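Local coordinates for transcription regulator AmtR (Mycobacterium smegmatis, PDB 5E57), which probably binds DNA as a TetR-family transcription factor with a helix-turn-helix motif, and is implicated in nitrogen regulation and urea metabolism, at residues E66-L74 with A87-Q95. Residues are numbered along the deposited sequence; the frame is centred on the assembly and turned at random.
Sequences EPLELAHGL and ALVIYDASQ
Leu88 packs as a knob into the hole formed by Pro67, Leu70, Ala71 and Leu74, a fit that suits a branched side chain on one helix and a mixture of small and large ones on the other. Its CG stands anti to the backbone N (chi1 175°), which carries the two methyls across to Ala71, whose CB lies 3.9 Å from Leu88 CD2. The small side chain of Ala71 lets that fork come close, while CD1 of Leu74 closes the hole at one end, 3.7 Å from Leu88 CB. Leu70 also reaches Tyr91: its CD2 rests 3.4 Å from Tyr91 CB and meets the root of the ring obliquely.

Segments 66-74 and 87-95, on the consecutive helices 65-75 and 82-98, run antiparallel at 176°, their axes 9.8 Å apart at closest approach, as a helical hairpin consistent with the all-helical ligand-binding domain of TetR-type regulators. Helix 118-142 packs against both, touching Ala71 as well as Leu88.

Pro67 serves the tight end of the pair, where its CA comes within 5.6 Å of that of Asp92; its compact ring suits so close an approach. The pyrrolidine CG lies 3.3 Å from Asp92 OD1, whereas Asp92 OD2 is hydrogen-bonded to the OH of Tyr131 on helix 118-142, so this buried carboxylate has a polar partner beside its apolar neighbour. An acetate ion, probably from the crystallisation liquor, also lies next to it.

Tyr91 has Pro67 N at its ring edge, close to the ring plane. With CG anti to the backbone N (chi1 179°), the ring extends toward Glu66 and its OH lies 3.4 Å from Glu66 CB, at the more polar border of the contact, where Glu66 and Gln95 bring their long polar side chains together.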
ATOM      1  N   GLU A  66      19.559   1.617  -0.729  1.00 21.89           N
ATOM      2  CA  GLU A  66      19.901   2.975  -1.100  1.00 22.51           C
ATOM      3  C   GLU A  66      18.996   4.027  -0.498  1.00 20.71           C
ATOM      4  O   GLU A  66      19.478   5.034  -0.076  1.00 19.73           O
ATOM      5  CB  GLU A  66      19.974   3.089  -2.620  1.00 25.51           C
ATOM      6  CG  GLU A  66      21.150   2.303  -3.163  1.00 27.86           C
ATOM      7  CD  GLU A  66      21.236   2.354  -4.683  1.00 33.55           C
ATOM      8  OE1 GLU A  66      20.242   2.657  -5.384  1.00 31.21           O
ATOM      9  OE2 GLU A  66      22.297   2.066  -5.174  1.00 34.55           O
ATOM     10  N   PRO A  67      17.681   3.797  -0.428  1.00 23.39           N
ATOM     11  CA  PRO A  67      16.880   4.775   0.309  1.00 25.67           C
ATOM     12  C   PRO A  67      17.308   4.900   1.782  1.00 23.87           C
ATOM     13  O   PRO A  67      17.257   5.987   2.367  1.00 21.02           O
ATOM     14  CB  PRO A  67      15.458   4.214   0.209  1.00 26.05           C
ATOM     15  CG  PRO A  67      15.442   3.470  -1.065  1.00 24.70           C
ATOM     16  CD  PRO A  67      16.826   2.909  -1.234  1.00 23.86           C
ATOM     17  N   LEU A  68      17.760   3.806   2.361  1.00 23.39           N
ATOM     18  CA  LEU A  68      18.179   3.839   3.736  1.00 24.75           C
ATOM     19  C   LEU A  68      19.516   4.559   3.899  1.00 22.91           C
ATOM     20  O   LEU A  68      19.706   5.240   4.899  1.00 24.86           O
ATOM     21  CB  LEU A  68      18.185   2.446   4.322  1.00 26.12           C
ATOM     22  CG  LEU A  68      18.274   2.263   5.815  1.00 29.86           C
ATOM     23  CD1 LEU A  68      17.299   3.139   6.592  1.00 30.56           C
ATOM     24  CD2 LEU A  68      18.002   0.789   6.110  1.00 33.91           C
ATOM     25  N   GLU A  69      20.420   4.441   2.931  1.00 21.75           N
ATOM     26  CA  GLU A  69      21.646   5.219   2.963  1.00 21.21           C
ATOM     27  C   GLU A  69      21.314   6.686   2.976  1.00 22.24           C
ATOM     28  O   GLU A  69      21.817   7.432   3.841  1.00 21.57           O
ATOM     29  CB  GLU A  69      22.531   4.895   1.770  1.00 22.50           C
ATOM     30  CG  GLU A  69      23.040   3.457   1.829  1.00 24.13           C
ATOM     31  CD  GLU A  69      23.581   3.017   0.457  1.00 25.89           C
ATOM     32  OE1 GLU A  69      23.367   3.724  -0.558  1.00 30.85           O
ATOM     33  OE2 GLU A  69      24.195   1.967   0.351  1.00 26.94           O
ATOM     34  N   LEU A  70      20.406   7.093   2.077  1.00 20.89           N
ATOM     35  CA  LEU A  70      19.927   8.482   2.012  1.00 21.56           C
ATOM     36  C   LEU A  70      19.264   8.982   3.310  1.00 19.78           C
ATOM     37  O   LEU A  70      19.617  10.043   3.859  1.00 20.74           O
ATOM     38  CB  LEU A  70      18.974   8.682   0.837  1.00 20.58           C
ATOM     39  CG  LEU A  70      18.427  10.087   0.705  1.00 18.65           C
ATOM     40  CD1 LEU A  70      19.559  11.133   0.609  1.00 20.21           C
ATOM     41  CD2 LEU A  70      17.514  10.240  -0.515  1.00 18.67           C
ATOM     42  N   ALA A  71      18.357   8.188   3.820  1.00 19.41           N
ATOM     43  CA  ALA A  71      17.633   8.545   5.018  1.00 20.74           C
ATOM     44  C   ALA A  71      18.586   8.715   6.167  1.00 21.48           C
ATOM     45  O   ALA A  71      18.403   9.634   6.971  1.00 22.21           O
ATOM     46  CB  ALA A  71      16.662   7.464   5.393  1.00 19.09           C
ATOM     47  N   HIS A  72      19.542   7.798   6.284  1.00 20.44           N
ATOM     48  CA  HIS A  72      20.513   7.903   7.392  1.00 20.57           C
ATOM     49  C   HIS A  72      21.317   9.156   7.336  1.00 20.54           C
ATOM     50  O   HIS A  72      21.479   9.806   8.335  1.00 21.52           O
ATOM     51  CB  HIS A  72      21.408   6.649   7.457  1.00 22.26           C
ATOM     52  CG  HIS A  72      20.786   5.509   8.217  1.00 24.01           C
ATOM     53  ND1 HIS A  72      21.032   4.187   7.914  1.00 30.94           N
ATOM     54  CD2 HIS A  72      19.900   5.492   9.246  1.00 26.51           C
ATOM     55  CE1 HIS A  72      20.375   3.406   8.766  1.00 27.08           C
ATOM     56  NE2 HIS A  72      19.648   4.175   9.550  1.00 27.16           N
ATOM     57  N   GLY A  73      21.822   9.526   6.159  1.00 20.49           N
ATOM     58  CA  GLY A  73      22.528  10.788   5.976  1.00 20.96           C
ATOM     59  C   GLY A  73      21.717  12.033   6.289  1.00 23.08           C
ATOM     60  O   GLY A  73      22.222  12.989   6.858  1.00 21.79           O
ATOM     61  N   LEU A  74      20.443  12.029   5.908  1.00 21.54           N
ATOM     62  CA  LEU A  74      19.551  13.151   6.112  1.00 18.94           C
ATOM     63  C   LEU A  74      19.294  13.350   7.595  1.00 21.15           C
ATOM     64  O   LEU A  74      19.188  14.476   8.078  1.00 22.83           O
ATOM     65  CB  LEU A  74      18.195  12.928   5.340  1.00 19.34           C
ATOM     66  CG  LEU A  74      18.250  12.941   3.803  1.00 18.41           C
ATOM     67  CD1 LEU A  74      16.979  12.523   3.102  1.00 18.67           C
ATOM     68  CD2 LEU A  74      18.542  14.291   3.277  1.00 18.84           C
ATOM     69  N   ALA A  87      13.067  15.309   0.061  1.00 23.17           N
ATOM     70  CA  ALA A  87      14.060  14.781  -0.800  1.00 22.02           C
ATOM     71  C   ALA A  87      14.040  13.236  -0.652  1.00 22.97           C
ATOM     72  O   ALA A  87      14.196  12.531  -1.644  1.00 20.78           O
ATOM     73  CB  ALA A  87      15.436  15.296  -0.442  1.00 24.47           C
ATOM     74  N   LEU A  88      13.874  12.729   0.572  1.00 20.00           N
ATOM     75  CA  LEU A  88      13.832  11.284   0.727  1.00 19.57           C
ATOM     76  C   LEU A  88      12.632  10.689  -0.060  1.00 19.38           C
ATOM     77  O   LEU A  88      12.778   9.672  -0.705  1.00 22.43           O
ATOM     78  CB  LEU A  88      13.718  10.921   2.209  1.00 21.46           C
ATOM     79  CG  LEU A  88      13.542   9.438   2.579  1.00 19.89           C
ATOM     80  CD1 LEU A  88      14.646   8.578   2.026  1.00 20.02           C
ATOM     81  CD2 LEU A  88      13.470   9.324   4.106  1.00 19.70           C
ATOM     82  N   VAL A  89      11.477  11.333   0.036  1.00 18.00           N
ATOM     83  CA  VAL A  89      10.244  10.820  -0.592  1.00 20.09           C
ATOM     84  C   VAL A  89      10.464  10.775  -2.112  1.00 21.25           C
ATOM     85  O   VAL A  89      10.196   9.759  -2.774  1.00 19.75           O
ATOM     86  CB  VAL A  89       9.069  11.749  -0.246  1.00 18.68           C
ATOM     87  CG1 VAL A  89       7.850  11.425  -1.031  1.00 19.00           C
ATOM     88  CG2 VAL A  89       8.689  11.612   1.224  1.00 20.11           C
ATOM     89  N   ILE A  90      11.029  11.834  -2.688  1.00 20.44           N
ATOM     90  CA  ILE A  90      11.192  11.806  -4.148  1.00 21.23           C
ATOM     91  C   ILE A  90      12.124  10.673  -4.508  1.00 20.51           C
ATOM     92  O   ILE A  90      11.818   9.867  -5.351  1.00 20.28           O
ATOM     93  CB  ILE A  90      11.743  13.103  -4.692  1.00 20.42           C
ATOM     94  CG1 ILE A  90      10.771  14.231  -4.390  1.00 22.74           C
ATOM     95  CG2 ILE A  90      12.084  13.006  -6.189  1.00 19.97           C
ATOM     96  CD1 ILE A  90       9.326  14.037  -4.767  1.00 21.78           C
ATOM     97  N   TYR A  91      13.236  10.560  -3.806  1.00 20.29           N
ATOM     98  CA  TYR A  91      14.234   9.599  -4.155  1.00 18.27           C
ATOM     99  C   TYR A  91      13.689   8.248  -4.030  1.00 18.03           C
ATOM    100  O   TYR A  91      13.891   7.385  -4.906  1.00 21.35           O
ATOM    101  CB  TYR A  91      15.465   9.749  -3.245  1.00 20.57           C
ATOM    102  CG  TYR A  91      16.566   8.757  -3.520  1.00 21.90           C
ATOM    103  CD1 TYR A  91      17.506   8.991  -4.546  1.00 23.26           C
ATOM    104  CD2 TYR A  91      16.682   7.593  -2.793  1.00 20.56           C
ATOM    105  CE1 TYR A  91      18.530   8.093  -4.809  1.00 24.31           C
ATOM    106  CE2 TYR A  91      17.758   6.698  -3.012  1.00 22.09           C
ATOM    107  CZ  TYR A  91      18.685   6.944  -4.027  1.00 22.94           C
ATOM    108  OH  TYR A  91      19.743   6.088  -4.304  1.00 22.68           O
ATOM    109  N   ASP A  92      13.008   8.013  -2.933  1.00 17.08           N
ATOM    110  CA  ASP A  92      12.556   6.632  -2.658  1.00 17.83           C
ATOM    111  C   ASP A  92      11.394   6.270  -3.599  1.00 16.68           C
ATOM    112  O   ASP A  92      11.393   5.196  -4.223  1.00 17.65           O
ATOM    113  CB  ASP A  92      12.117   6.544  -1.185  1.00 17.32           C
ATOM    114  CG  ASP A  92      12.053   5.132  -0.655  1.00 18.87           C
ATOM    115  OD1 ASP A  92      12.286   4.161  -1.424  1.00 18.32           O
ATOM    116  OD2 ASP A  92      11.699   5.035   0.561  1.00 19.69           O
ATOM    117  N   ALA A  93      10.369   7.131  -3.675  1.00 19.00           N
ATOM    118  CA  ALA A  93       9.227   6.856  -4.567  1.00 17.39           C
ATOM    119  C   ALA A  93       9.748   6.659  -6.011  1.00 17.67           C
ATOM    120  O   ALA A  93       9.293   5.716  -6.752  1.00 19.75           O
ATOM    121  CB  ALA A  93       8.254   7.998  -4.483  1.00 17.62           C
ATOM    122  N   SER A  94      10.677   7.506  -6.430  1.00 19.26           N
ATOM    123  CA  SER A  94      11.293   7.279  -7.761  1.00 20.90           C
ATOM    124  C   SER A  94      11.908   5.914  -7.941  1.00 24.29           C
ATOM    125  O   SER A  94      11.669   5.218  -8.978  1.00 23.66           O
ATOM    126  CB  SER A  94      12.334   8.308  -8.068  1.00 21.33           C
ATOM    127  OG  SER A  94      11.802   9.620  -7.913  1.00 22.59           O
ATOM    128  N   GLN A  95      12.718   5.478  -6.972  1.00 23.28           N
ATOM    129  CA  GLN A  95      13.325   4.132  -7.089  1.00 22.73           C
ATOM    130  C   GLN A  95      12.297   2.966  -7.139  1.00 24.42           C
ATOM    131  O   GLN A  95      12.460   2.002  -7.914  1.00 23.94           O
ATOM    132  CB  GLN A  95      14.294   3.894  -5.934  1.00 26.45           C
ATOM    133  CG  GLN A  95      15.650   4.554  -6.199  1.00 34.45           C
ATOM    134  CD  GLN A  95      16.813   3.777  -5.588  1.00 38.71           C
ATOM    135  OE1 GLN A  95      17.997   4.031  -5.891  1.00 34.81           O
ATOM    136  NE2 GLN A  95      16.480   2.824  -4.711  1.00 39.99           N
TER